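Local coordinates for protein N-acylglucosamine 2-epimerase (Marinomonas mediterranea, PDB 5X32) that catalyses the reversible isomerization of D-mannose to D-fructose and, less efficiently, acts on D-lyxose, but does not use D-glucose, at residues 141-145 against 194-198; 150-156 against 225-229. All blocks are in the same frame, centred on the assembly; numbering follows the deposited sequence.

Contact 1 of 2, residues 141-145 against 194-198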
loop_
_atom_site.group_PDB
_atom_site.type_symbol
_atom_site.label_atom_id
_atom_site.label_comp_id
_atom_site.label_asym_id
_atom_site.label_seq_id
_atom_site.Cartn_x
_atom_site.Cartn_y
_atom_site.Cartn_z
ATOM N N TYR A 141 13.669 -8.671 8.951
ATOM C CA TYR A 141 12.997 -9.939 8.740
ATOM C C TYR A 141 13.134 -10.811 9.996
ATOM O O TYR A 141 12.147 -11.400 10.452
ATOM C CB TYR A 141 13.561 -10.656 7.498
ATOM C CG TYR A 141 12.831 -11.934 7.174
ATOM C CD1 TYR A 141 13.223 -13.140 7.733
ATOM C CD2 TYR A 141 11.732 -11.934 6.327
ATOM C CE1 TYR A 141 12.552 -14.310 7.443
ATOM C CE2 TYR A 141 11.057 -13.094 6.028
ATOM C CZ TYR A 141 11.465 -14.282 6.588
ATOM O OH TYR A 141 10.785 -15.453 6.300
ATOM N N ASP A 142 14.315 -10.819 10.621
ATOM C CA ASP A 142 14.478 -11.718 11.753
ATOM C C ASP A 142 13.781 -11.187 12.989
ATOM O O ASP A 142 13.238 -11.985 13.767
ATOM C CB ASP A 142 15.958 -11.985 12.055
ATOM C CG ASP A 142 16.751 -12.333 10.817
ATOM O OD1 ASP A 142 16.398 -13.325 10.130
ATOM O OD2 ASP A 142 17.786 -11.681 10.591
ATOM N N LEU A 143 13.680 -9.861 13.105
ATOM C CA LEU A 143 12.896 -9.281 14.180
ATOM C C LEU A 143 11.479 -9.818 14.084
ATOM O O LEU A 143 10.862 -10.176 15.091
ATOM C CB LEU A 143 12.904 -7.766 14.087
ATOM C CG LEU A 143 11.945 -7.040 15.026
ATOM C CD1 LEU A 143 12.304 -7.257 16.476
ATOM C CD2 LEU A 143 11.973 -5.557 14.723
ATOM N N LEU A 144 11.022 -9.993 12.849
ATOM C CA LEU A 144 9.650 -10.375 12.615
ATOM C C LEU A 144 9.549 -11.855 12.903
ATOM O O LEU A 144 8.648 -12.297 13.637
ATOM C CB LEU A 144 9.289 -10.025 11.169
ATOM C CG LEU A 144 8.633 -8.665 10.933
ATOM C CD1 LEU A 144 8.808 -8.242 9.501
ATOM C CD2 LEU A 144 7.148 -8.760 11.271
ATOM N N GLU A 145 10.567 -12.587 12.454
ATOM C CA GLU A 145 10.574 -14.035 12.617
ATOM C C GLU A 145 10.502 -14.372 14.092
ATOM O O GLU A 145 9.734 -15.242 14.521
ATOM C CB GLU A 145 11.819 -14.653 11.972
ATOM C CG GLU A 145 11.600 -16.069 11.444
ATOM C CD GLU A 145 10.536 -16.151 10.348
ATOM O OE1 GLU A 145 10.077 -17.281 10.058
ATOM O OE2 GLU A 145 10.164 -15.098 9.765
ATOM N N LYS A 194 14.375 -16.680 -0.147
ATOM C CA LYS A 194 13.749 -16.842 1.160
ATOM C C LYS A 194 12.490 -15.976 1.217
ATOM O O LYS A 194 11.394 -16.397 1.640
ATOM C CB LYS A 194 14.753 -16.424 2.245
ATOM C CG LYS A 194 14.300 -16.478 3.695
ATOM C CD LYS A 194 15.391 -15.837 4.552
ATOM C CE LYS A 194 15.870 -16.748 5.665
ATOM N NZ LYS A 194 17.145 -16.243 6.257
ATOM N N TYR A 195 12.687 -14.737 0.797
ATOM C CA TYR A 195 11.659 -13.734 0.848
ATOM C C TYR A 195 10.500 -14.047 -0.082
ATOM O O TYR A 195 9.335 -13.977 0.320
ATOM C CB TYR A 195 12.270 -12.389 0.504
ATOM C CG TYR A 195 13.356 -11.942 1.455
ATOM C CD1 TYR A 195 13.232 -12.144 2.824
ATOM C CD2 TYR A 195 14.499 -11.302 0.984
ATOM C CE1 TYR A 195 14.211 -11.720 3.695
ATOM C CE2 TYR A 195 15.479 -10.874 1.847
ATOM C CZ TYR A 195 15.333 -11.082 3.204
ATOM O OH TYR A 195 16.309 -10.645 4.074
ATOM N N LEU A 196 10.821 -14.420 -1.317
ATOM C CA LEU A 196 9.794 -14.792 -2.279
ATOM C C LEU A 196 9.010 -15.978 -1.745
ATOM O O LEU A 196 7.786 -16.040 -1.919
ATOM C CB LEU A 196 10.401 -15.095 -3.649
ATOM C CG LEU A 196 9.418 -15.532 -4.737
ATOM C CD1 LEU A 196 8.279 -14.541 -4.873
ATOM C CD2 LEU A 196 10.140 -15.666 -6.069
ATOM N N ASP A 197 9.689 -16.905 -1.070
ATOM C CA ASP A 197 8.980 -18.071 -0.549
ATOM C C ASP A 197 8.006 -17.669 0.564
ATOM O O ASP A 197 6.864 -18.172 0.644
ATOM C CB ASP A 197 9.969 -19.118 -0.046
ATOM C CG ASP A 197 10.715 -19.808 -1.182
ATOM O OD1 ASP A 197 10.247 -19.725 -2.343
ATOM O OD2 ASP A 197 11.791 -20.399 -0.923
ATOM N N ARG A 198 8.415 -16.710 1.385
ATOM C CA ARG A 198 7.517 -16.247 2.439
ATOM C C ARG A 198 6.322 -15.475 1.818
ATOM O O ARG A 198 5.166 -15.633 2.244
ATOM C CB ARG A 198 8.285 -15.394 3.455
ATOM C CG ARG A 198 7.450 -14.879 4.599
ATOM C CD ARG A 198 6.689 -15.975 5.307
ATOM N NE ARG A 198 7.552 -17.034 5.826
ATOM C CZ ARG A 198 8.091 -17.023 7.044
ATOM N NH1 ARG A 198 7.877 -16.003 7.864
ATOM N NH2 ARG A 198 8.861 -18.018 7.442
#
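E145 OE1 receives both terminal nitrogens of R198: NH2 at 3.0 Å, with an N-H...O angle of 160°, and NH1 more weakly. NH1 bonds chiefly to the other carboxylate oxygen, OE2, at 3.1 Å. The salt bridge is end-on, one nitrogen to each oxygen: OE1 lies close to the guanidinium plane, whereas OE2 is tilted from it. Bends at chi2 and chi3 fold the R198 chain round Y141 OH, which sits over the centre of one guanidinium face, 3.2 Å from R198 CZ; its approach to the nitrogens is too poorly angled for hydrogen bonding. W149 makes a cation-pi contact with the same arginine. With CG anti to the backbone N (chi1 -176°), Y141 reaches Y195 in an offset edge-to-face pair, Y195 giving the edge and Y141 the face, centroids 5.3 Å apart and planes at 61°; Y195 CE1 comes 3.6 Å from Y141 CD2. A methionine in place of R198 is likely to leave the E145 carboxylate without its charged mate and Y141 OH without the flat group beneath it. Long side chains bridge helices 133-147 and 193-212, whose local axes stay 13.5 Å apart, within the helical (α/α)-barrel characteristic of the N-acylglucosamine 2-epimerase family.

Contact 2 of 2, residues 150-156 against 225-229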
loop_
_atom_site.group_PDB
_atom_site.type_symbol
_atom_site.label_atom_id
_atom_site.label_comp_id
_atom_site.label_asym_id
_atom_site.label_seq_id
_atom_site.Cartn_x
_atom_site.Cartn_y
_atom_site.Cartn_z
ATOM N N GLU A 150 4.137 -16.603 13.003
ATOM C CA GLU A 150 3.369 -17.617 13.696
ATOM C C GLU A 150 3.331 -18.875 12.834
ATOM O O GLU A 150 2.357 -19.132 12.118
ATOM C CB GLU A 150 1.966 -17.114 14.002
ATOM C CG GLU A 150 1.863 -16.359 15.294
ATOM C CD GLU A 150 0.420 -16.081 15.683
ATOM O OE1 GLU A 150 -0.325 -15.483 14.871
ATOM O OE2 GLU A 150 0.038 -16.430 16.819
ATOM N N ASN A 151 4.411 -19.647 12.916
ATOM C CA ASN A 151 4.643 -20.780 12.033
ATOM C C ASN A 151 3.503 -21.785 11.913
ATOM O O ASN A 151 3.321 -22.378 10.850
ATOM C CB ASN A 151 5.908 -21.513 12.462
ATOM C CG ASN A 151 6.463 -22.392 11.355
ATOM O OD1 ASN A 151 7.317 -21.969 10.569
ATOM N ND2 ASN A 151 5.976 -23.629 11.288
ATOM N N LYS A 152 2.714 -21.962 12.966
ATOM C CA LYS A 152 1.693 -22.998 12.922
ATOM C C LYS A 152 0.475 -22.559 12.095
ATOM O O LYS A 152 -0.351 -23.391 11.685
ATOM C CB LYS A 152 1.270 -23.368 14.352
ATOM C CG LYS A 152 -0.227 -23.596 14.559
ATOM C CD LYS A 152 -0.638 -23.611 16.025
ATOM C CE LYS A 152 -2.130 -23.899 16.188
ATOM N NZ LYS A 152 -2.659 -23.173 17.375
ATOM N N HIS A 153 0.405 -21.263 11.790
ATOM C CA HIS A 153 -0.658 -20.720 10.942
ATOM C C HIS A 153 -0.139 -20.174 9.627
ATOM O O HIS A 153 -0.919 -19.890 8.720
ATOM C CB HIS A 153 -1.418 -19.633 11.678
ATOM C CG HIS A 153 -2.216 -20.140 12.833
ATOM N ND1 HIS A 153 -3.460 -20.711 12.682
ATOM C CD2 HIS A 153 -1.953 -20.153 14.160
ATOM C CE1 HIS A 153 -3.930 -21.055 13.867
ATOM N NE2 HIS A 153 -3.035 -20.729 14.781
ATOM N N GLY A 154 1.171 -19.979 9.549
ATOM C CA GLY A 154 1.792 -19.497 8.334
ATOM C C GLY A 154 1.455 -18.040 8.121
ATOM O O GLY A 154 1.445 -17.561 6.984
ATOM N N LEU A 155 1.187 -17.332 9.217
ATOM C CA LEU A 155 0.837 -15.920 9.156
ATOM C C LEU A 155 1.585 -15.131 10.207
ATOM O O LEU A 155 2.199 -15.708 11.097
ATOM C CB LEU A 155 -0.670 -15.742 9.342
ATOM C CG LEU A 155 -1.481 -16.282 8.167
ATOM C CD1 LEU A 155 -2.974 -16.349 8.473
ATOM C CD2 LEU A 155 -1.205 -15.409 6.940
ATOM N N TYR A 156 1.513 -13.806 10.113
ATOM C CA TYR A 156 2.075 -12.924 11.128
ATOM C C TYR A 156 0.948 -12.356 11.979
ATOM O O TYR A 156 -0.108 -11.974 11.462
ATOM C CB TYR A 156 2.851 -11.781 10.497
ATOM C CG TYR A 156 4.121 -12.153 9.783
ATOM C CD1 TYR A 156 5.326 -12.227 10.467
ATOM C CD2 TYR A 156 4.122 -12.404 8.416
ATOM C CE1 TYR A 156 6.498 -12.543 9.811
ATOM C CE2 TYR A 156 5.289 -12.723 7.752
ATOM C CZ TYR A 156 6.473 -12.791 8.455
ATOM O OH TYR A 156 7.636 -13.109 7.794
ATOM N N ASN A 225 -7.400 -14.782 17.483
ATOM C CA ASN A 225 -6.048 -15.336 17.609
ATOM C C ASN A 225 -5.983 -16.818 17.222
ATOM O O ASN A 225 -4.894 -17.385 17.174
ATOM C CB ASN A 225 -5.467 -15.118 19.014
ATOM C CG ASN A 225 -6.388 -15.585 20.113
ATOM O OD1 ASN A 225 -7.615 -15.489 20.001
ATOM N ND2 ASN A 225 -5.798 -16.081 21.202
ATOM N N ASP A 226 -7.142 -17.427 16.940
ATOM C CA ASP A 226 -7.194 -18.762 16.337
ATOM C C ASP A 226 -7.001 -18.681 14.834
ATOM O O ASP A 226 -6.734 -19.692 14.185
ATOM C CB ASP A 226 -8.577 -19.408 16.516
ATOM C CG ASP A 226 -8.944 -19.671 17.946
ATOM O OD1 ASP A 226 -8.027 -19.747 18.795
ATOM O OD2 ASP A 226 -10.172 -19.807 18.199
ATOM N N TRP A 227 -7.097 -17.459 14.314
ATOM C CA TRP A 227 -7.216 -17.185 12.881
ATOM C C TRP A 227 -8.548 -17.745 12.371
ATOM O O TRP A 227 -8.674 -18.127 11.208
ATOM C CB TRP A 227 -6.035 -17.718 12.075
ATOM C CG TRP A 227 -4.831 -16.816 12.127
ATOM C CD1 TRP A 227 -3.689 -17.018 12.835
ATOM C CD2 TRP A 227 -4.659 -15.568 11.438
ATOM N NE1 TRP A 227 -2.808 -15.980 12.625
ATOM C CE2 TRP A 227 -3.382 -15.078 11.771
ATOM C CE3 TRP A 227 -5.460 -14.821 10.567
ATOM C CZ2 TRP A 227 -2.888 -13.871 11.268
ATOM C CZ3 TRP A 227 -4.969 -13.620 10.070
ATOM C CH2 TRP A 227 -3.693 -13.162 10.417
ATOM N N GLN A 228 -9.537 -17.780 13.263
ATOM C CA GLN A 228 -10.931 -17.979 12.872
ATOM C C GLN A 228 -11.578 -16.623 12.612
ATOM O O GLN A 228 -11.136 -15.611 13.148
ATOM C CB GLN A 228 -11.705 -18.736 13.955
ATOM C CG GLN A 228 -11.364 -20.228 14.070
ATOM C CD GLN A 228 -11.641 -21.010 12.777
ATOM O OE1 GLN A 228 -10.711 -21.396 12.058
ATOM N NE2 GLN A 228 -12.926 -21.226 12.473
ATOM N N ILE A 229 -12.633 -16.586 11.810
ATOM C CA ILE A 229 -13.212 -15.300 11.459
ATOM C C ILE A 229 -13.956 -14.662 12.620
ATOM O O ILE A 229 -14.854 -15.260 13.215
ATOM C CB ILE A 229 -14.157 -15.400 10.259
ATOM C CG1 ILE A 229 -13.344 -15.489 8.972
ATOM C CG2 ILE A 229 -15.055 -14.166 10.171
ATOM C CD1 ILE A 229 -14.148 -15.134 7.722
#
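W227 meets L155 with one face of its indole and H153 with the pyrrole end, and these three residues account for most of the surface buried here. L155 CD1 lies 3.4 Å from the centroid of the six-membered ring and 7° off its normal, a CH-pi contact centred over the face; L155 CB adds a 3.5 Å approach to W227 CZ2. At the other end, W227 CD1 comes over one face of the imidazole, 3.5 Å from H153 CG, but the planes are inclined at 47°, making this an oblique pair. K152 CG covers the opposite imidazole face. Because H153 CG is anti to its carbonyl carbon (chi1 -68°), the ring reaches the 225-229 backbone, where CE1 is 3.1 Å from D226 O. The indole N-H makes a weak bond of 3.4 Å from W227 NE1 to E150 OE1, whose stronger partner is R171 through a salt bridge. Y156 O lies in the indole plane at its edge. The H153 turn is gathered at E150 O, which accepts both H153 N and G154 N. Loop 225-229 packs its tryptophan on the beta-hairpin of strands 149-150 and 155-160, at one end of the family's helical barrel.

From the N terminus, the chain passes through helix 133-147 and then directly into the hairpin of strands 149-150 and 155-160, so the first segments of both contacts come before either partner. Helix 173-190 follows, and helix 193-212 returns to close contact 1 over 48 intervening residues. Beyond strand 222-223, the loop at 225-229 closes contact 2 over 68. The two closures cross: their segments alternate along the sequence, with neither enclosed by the other. Their centres are 16 Å apart, yet they meet at Y156, whose OH accepts a weak hydrogen bond from R198 NH1 and whose ring packs on L144. Together they join two helices, the hairpin and the later loop.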